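Local coordinates for DNA repair protein RAD7 (Saccharomyces cerevisiae, PDB 5ZB2), which takes part in global genome nucleotide excision repair, and here, as its leucine-rich-repeat portion, forms a complex with Elc1, at residues L238-L249 with P267-Q278. Sequence-based numbering, arbitrary orientation.
Sequences LRKLVLNGCIDL and PLEVLSLEESDQ. With GOL (glycerol), chain G.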
loop_
_atom_site.group_PDB
_atom_site.type_symbol
_atom_site.label_atom_id
_atom_site.label_comp_id
_atom_site.label_asym_id
_atom_site.label_seq_id
_atom_site.Cartn_x
_atom_site.Cartn_y
_atom_site.Cartn_z
ATOM N N LEU A 238 -9.062 40.975 -2.452
ATOM C CA LEU A 238 -8.537 40.158 -3.539
ATOM C C LEU A 238 -7.071 40.489 -3.800
ATOM O O LEU A 238 -6.731 41.639 -4.096
ATOM C CB LEU A 238 -9.375 40.388 -4.792
ATOM C CG LEU A 238 -9.250 39.397 -5.944
ATOM C CD1 LEU A 238 -9.504 37.968 -5.482
ATOM C CD2 LEU A 238 -10.235 39.781 -7.036
ATOM N N ARG A 239 -6.202 39.479 -3.696
ATOM C CA ARG A 239 -4.790 39.632 -4.027
ATOM C C ARG A 239 -4.382 38.901 -5.299
ATOM O O ARG A 239 -3.305 39.185 -5.838
ATOM C CB ARG A 239 -3.912 39.142 -2.864
ATOM C CG ARG A 239 -4.226 39.803 -1.524
ATOM C CD ARG A 239 -3.124 39.557 -0.499
ATOM N NE ARG A 239 -2.852 38.134 -0.297
ATOM C CZ ARG A 239 -3.344 37.391 0.692
ATOM N NH1 ARG A 239 -4.150 37.919 1.604
ATOM N NH2 ARG A 239 -3.024 36.106 0.772
ATOM N N LYS A 240 -5.202 37.978 -5.796
ATOM C CA LYS A 240 -4.888 37.223 -7.006
ATOM C C LYS A 240 -6.165 37.027 -7.805
ATOM O O LYS A 240 -7.098 36.371 -7.330
ATOM C CB LYS A 240 -4.258 35.868 -6.656
ATOM C CG LYS A 240 -3.967 34.969 -7.852
ATOM C CD LYS A 240 -3.314 33.665 -7.409
ATOM C CE LYS A 240 -2.820 32.843 -8.585
ATOM N NZ LYS A 240 -2.093 31.623 -8.135
ATOM N N LEU A 241 -6.205 37.585 -9.014
ATOM C CA LEU A 241 -7.333 37.404 -9.921
ATOM C C LEU A 241 -6.824 36.865 -11.250
ATOM O O LEU A 241 -6.030 37.526 -11.929
ATOM C CB LEU A 241 -8.086 38.720 -10.130
ATOM C CG LEU A 241 -9.295 38.641 -11.066
ATOM C CD1 LEU A 241 -10.355 37.714 -10.497
ATOM C CD2 LEU A 241 -9.871 40.028 -11.323
ATOM N N VAL A 242 -7.294 35.677 -11.625
ATOM C CA VAL A 242 -6.883 35.013 -12.858
ATOM C C VAL A 242 -8.140 34.568 -13.594
ATOM O O VAL A 242 -8.881 33.710 -13.102
ATOM C CB VAL A 242 -5.957 33.814 -12.583
ATOM C CG1 VAL A 242 -5.683 33.017 -13.868
ATOM C CG2 VAL A 242 -4.637 34.286 -11.977
ATOM N N LEU A 243 -8.380 35.153 -14.767
ATOM C CA LEU A 243 -9.512 34.797 -15.625
ATOM C C LEU A 243 -8.964 34.624 -17.041
ATOM O O LEU A 243 -8.867 35.596 -17.796
ATOM C CB LEU A 243 -10.605 35.856 -15.576
ATOM C CG LEU A 243 -11.219 36.162 -14.207
ATOM C CD1 LEU A 243 -12.093 37.412 -14.283
ATOM C CD2 LEU A 243 -12.022 34.970 -13.703
ATOM N N ASN A 244 -8.614 33.391 -17.399
ATOM C CA ASN A 244 -8.030 33.088 -18.699
ATOM C C ASN A 244 -9.016 32.291 -19.543
ATOM O O ASN A 244 -9.665 31.363 -19.053
ATOM C CB ASN A 244 -6.725 32.303 -18.546
ATOM C CG ASN A 244 -5.706 33.019 -17.675
ATOM O OD1 ASN A 244 -5.727 34.244 -17.545
ATOM N ND2 ASN A 244 -4.805 32.252 -17.070
ATOM N N GLY A 245 -9.123 32.658 -20.818
ATOM C CA GLY A 245 -10.014 31.963 -21.722
ATOM C C GLY A 245 -11.485 32.244 -21.524
ATOM O O GLY A 245 -12.314 31.582 -22.157
ATOM N N CYS A 246 -11.841 33.201 -20.669
ATOM C CA CYS A 246 -13.243 33.554 -20.437
ATOM C C CYS A 246 -13.665 34.604 -21.467
ATOM O O CYS A 246 -13.912 35.774 -21.162
ATOM C CB CYS A 246 -13.435 34.054 -19.011
ATOM S SG CYS A 246 -12.968 32.876 -17.716
ATOM N N ILE A 247 -13.715 34.155 -22.707
ATOM C CA ILE A 247 -13.976 34.981 -23.860
ATOM C C ILE A 247 -15.293 35.707 -23.911
ATOM O O ILE A 247 -15.478 36.596 -24.679
ATOM C CB ILE A 247 -13.712 34.214 -25.173
ATOM C CG1 ILE A 247 -14.825 33.231 -25.489
ATOM C CG2 ILE A 247 -12.386 33.506 -25.101
ATOM C CD1 ILE A 247 -14.841 32.737 -26.904
ATOM N N ASP A 248 -16.200 35.329 -23.060
ATOM C CA ASP A 248 -17.506 35.972 -23.012
ATOM C C ASP A 248 -17.504 37.276 -22.220
ATOM O O ASP A 248 -18.488 38.021 -22.284
ATOM C CB ASP A 248 -18.531 35.007 -22.407
ATOM C CG ASP A 248 -19.956 35.361 -22.774
ATOM O OD1 ASP A 248 -20.316 35.208 -23.963
ATOM O OD2 ASP A 248 -20.720 35.773 -21.872
ATOM N N LEU A 249 -16.437 37.569 -21.477
ATOM C CA LEU A 249 -16.385 38.771 -20.658
ATOM C C LEU A 249 -16.119 40.006 -21.516
ATOM O O LEU A 249 -15.409 39.947 -22.524
ATOM C CB LEU A 249 -15.302 38.637 -19.587
ATOM C CG LEU A 249 -15.490 37.483 -18.599
ATOM C CD1 LEU A 249 -14.340 37.426 -17.608
ATOM C CD2 LEU A 249 -16.818 37.598 -17.868
ATOM N N PRO A 267 -4.732 45.784 -3.232
ATOM C CA PRO A 267 -3.755 44.787 -2.781
ATOM C C PRO A 267 -3.390 43.736 -3.817
ATOM O O PRO A 267 -2.689 42.781 -3.470
ATOM C CB PRO A 267 -4.477 44.137 -1.591
ATOM C CG PRO A 267 -5.915 44.197 -1.979
ATOM C CD PRO A 267 -6.086 45.488 -2.730
ATOM N N LEU A 268 -3.833 43.871 -5.065
ATOM C CA LEU A 268 -3.584 42.831 -6.059
ATOM C C LEU A 268 -2.090 42.629 -6.272
ATOM O O LEU A 268 -1.344 43.579 -6.526
ATOM C CB LEU A 268 -4.256 43.184 -7.384
ATOM C CG LEU A 268 -5.776 43.014 -7.463
ATOM C CD1 LEU A 268 -6.259 43.480 -8.826
ATOM C CD2 LEU A 268 -6.192 41.568 -7.215
ATOM N N GLU A 269 -1.658 41.374 -6.165
ATOM C CA GLU A 269 -0.290 40.994 -6.468
ATOM C C GLU A 269 -0.168 40.226 -7.772
ATOM O O GLU A 269 0.906 40.240 -8.380
ATOM C CB GLU A 269 0.286 40.147 -5.324
ATOM C CG GLU A 269 -0.032 40.710 -3.940
ATOM C CD GLU A 269 0.484 39.843 -2.810
ATOM O OE1 GLU A 269 0.839 40.402 -1.754
ATOM O OE2 GLU A 269 0.530 38.606 -2.975
ATOM N N VAL A 270 -1.245 39.585 -8.223
ATOM C CA VAL A 270 -1.253 38.801 -9.452
ATOM C C VAL A 270 -2.542 39.102 -10.201
ATOM O O VAL A 270 -3.631 39.035 -9.623
ATOM C CB VAL A 270 -1.139 37.292 -9.164
ATOM C CG1 VAL A 270 -1.219 36.485 -10.463
ATOM C CG2 VAL A 270 0.150 36.988 -8.414
ATOM N N LEU A 271 -2.423 39.414 -11.490
ATOM C CA LEU A 271 -3.577 39.733 -12.322
ATOM C C LEU A 271 -3.362 39.137 -13.701
ATOM O O LEU A 271 -2.351 39.423 -14.350
ATOM C CB LEU A 271 -3.791 41.248 -12.425
ATOM C CG LEU A 271 -4.948 41.657 -13.341
ATOM C CD1 LEU A 271 -6.282 41.231 -12.735
ATOM C CD2 LEU A 271 -4.931 43.152 -13.623
ATOM N N SER A 272 -4.317 38.330 -14.160
ATOM C CA SER A 272 -4.227 37.711 -15.476
ATOM C C SER A 272 -5.598 37.682 -16.134
ATOM O O SER A 272 -6.562 37.187 -15.544
ATOM C CB SER A 272 -3.664 36.286 -15.376
ATOM O OG SER A 272 -3.707 35.632 -16.636
ATOM N N LEU A 273 -5.670 38.180 -17.371
ATOM C CA LEU A 273 -6.923 38.256 -18.117
ATOM C C LEU A 273 -6.696 37.777 -19.553
ATOM O O LEU A 273 -7.010 38.454 -20.524
ATOM C CB LEU A 273 -7.479 39.678 -18.107
ATOM C CG LEU A 273 -7.711 40.339 -16.749
ATOM C CD1 LEU A 273 -8.132 41.788 -16.942
ATOM C CD2 LEU A 273 -8.759 39.580 -15.957
ATOM N N GLU A 274 -6.162 36.572 -19.703
ATOM C CA GLU A 274 -5.704 36.112 -21.005
ATOM C C GLU A 274 -6.873 35.732 -21.912
ATOM O O GLU A 274 -7.893 35.212 -21.453
ATOM C CB GLU A 274 -4.756 34.928 -20.825
ATOM C CG GLU A 274 -3.546 35.257 -19.957
ATOM C CD GLU A 274 -2.551 34.111 -19.876
ATOM O OE1 GLU A 274 -2.836 33.028 -20.432
ATOM O OE2 GLU A 274 -1.483 34.295 -19.258
ATOM N N GLU A 275 -6.717 36.019 -23.208
ATOM C CA GLU A 275 -7.641 35.621 -24.271
ATOM C C GLU A 275 -8.983 36.352 -24.223
ATOM O O GLU A 275 -9.973 35.858 -24.767
ATOM C CB GLU A 275 -7.884 34.104 -24.262
ATOM C CG GLU A 275 -6.699 33.291 -24.774
ATOM C CD GLU A 275 -6.989 31.803 -24.840
ATOM O OE1 GLU A 275 -8.173 31.413 -24.745
ATOM O OE2 GLU A 275 -6.030 31.023 -24.987
ATOM N N SER A 276 -9.047 37.535 -23.613
ATOM C CA SER A 276 -10.285 38.318 -23.562
ATOM C C SER A 276 -10.257 39.335 -24.699
ATOM O O SER A 276 -9.878 40.495 -24.532
ATOM C CB SER A 276 -10.440 38.991 -22.203
ATOM O OG SER A 276 -10.602 38.026 -21.173
ATOM N N ASP A 277 -10.679 38.879 -25.881
ATOM C CA ASP A 277 -10.641 39.693 -27.090
ATOM C C ASP A 277 -11.746 40.743 -27.155
ATOM O O ASP A 277 -11.807 41.485 -28.142
ATOM C CB ASP A 277 -10.725 38.794 -28.328
ATOM C CG ASP A 277 -12.110 38.215 -28.536
ATOM O OD1 ASP A 277 -12.772 37.874 -27.534
ATOM O OD2 ASP A 277 -12.542 38.109 -29.702
ATOM N N GLN A 278 -12.625 40.826 -26.154
ATOM C CA GLN A 278 -13.660 41.856 -26.134
ATOM C C GLN A 278 -13.341 43.012 -25.192
ATOM O O GLN A 278 -13.988 44.058 -25.287
ATOM C CB GLN A 278 -15.014 41.243 -25.752
ATOM C CG GLN A 278 -15.592 40.331 -26.830
ATOM C CD GLN A 278 -17.043 39.972 -26.583
ATOM O OE1 GLN A 278 -17.951 40.710 -26.967
ATOM N NE2 GLN A 278 -17.271 38.830 -25.946
HETATM C C1 GOL G . -1.540 34.704 -1.959
HETATM O O1 GOL G . -1.053 36.027 -1.891
HETATM C C2 GOL G . -1.355 34.165 -3.376
HETATM O O2 GOL G . -2.402 33.282 -3.720
HETATM C C3 GOL G . -1.301 35.324 -4.366
HETATM O O3 GOL G . 0.017 35.816 -4.472
HETATM O O HOH W 1 -10.392 35.684 -19.987
HETATM O O HOH W 2 -1.920 32.899 -15.843
HETATM O O HOH W 3 -13.371 38.814 -24.071
HETATM O O HOH W 4 -15.279 36.707 -27.956
#
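Asn-244 reaches across from the end of strand 240-244 to Ser-272 and Glu-274. Its CG lies anti to the carbonyl carbon (chi1 -56°), which turns the amide toward the second segment. Asn-244 CB packs 4.0 Å from Glu-274 CB. Asn-244 CG lies 3.8 Å from Glu-274 CB, and the amide stacks on the Glu-274 carboxylate, their planes 17° apart. OD1 accepts two bonds. Ser-272 OG donates on a lone pair, 2.6 Å from Asn-244 OD1, and Glu-274 N donates from a tilted position, 3.2 Å from that oxygen. ND2 bonds to a water and to Glu-214. An alanine here would keep CB but is likely to leave Ser-272 OG and Glu-274 N without their shared acceptor. The Glu-274 carboxylate makes a salt bridge to Arg-302 and a hydrogen bond to Ser-300. Leu-243 N bonds to Ser-272 O at 2.8 Å, continuing the parallel strand pairing. On the face opposite Val-242 and Ser-272, Leu-241 CD2 meets Leu-271 CD1 at 4.0 Å. A water joins Leu-243 O, Cys-246 N, Glu-274 O and Ser-276 OG. The segments belong to successive turns of a leucine-rich-repeat solenoid: helix 251-261 connects their strands, strand 210-214 flanks strand 240-244, and helix 224-234 packs on Leu-238, Leu-243 and Leu-249.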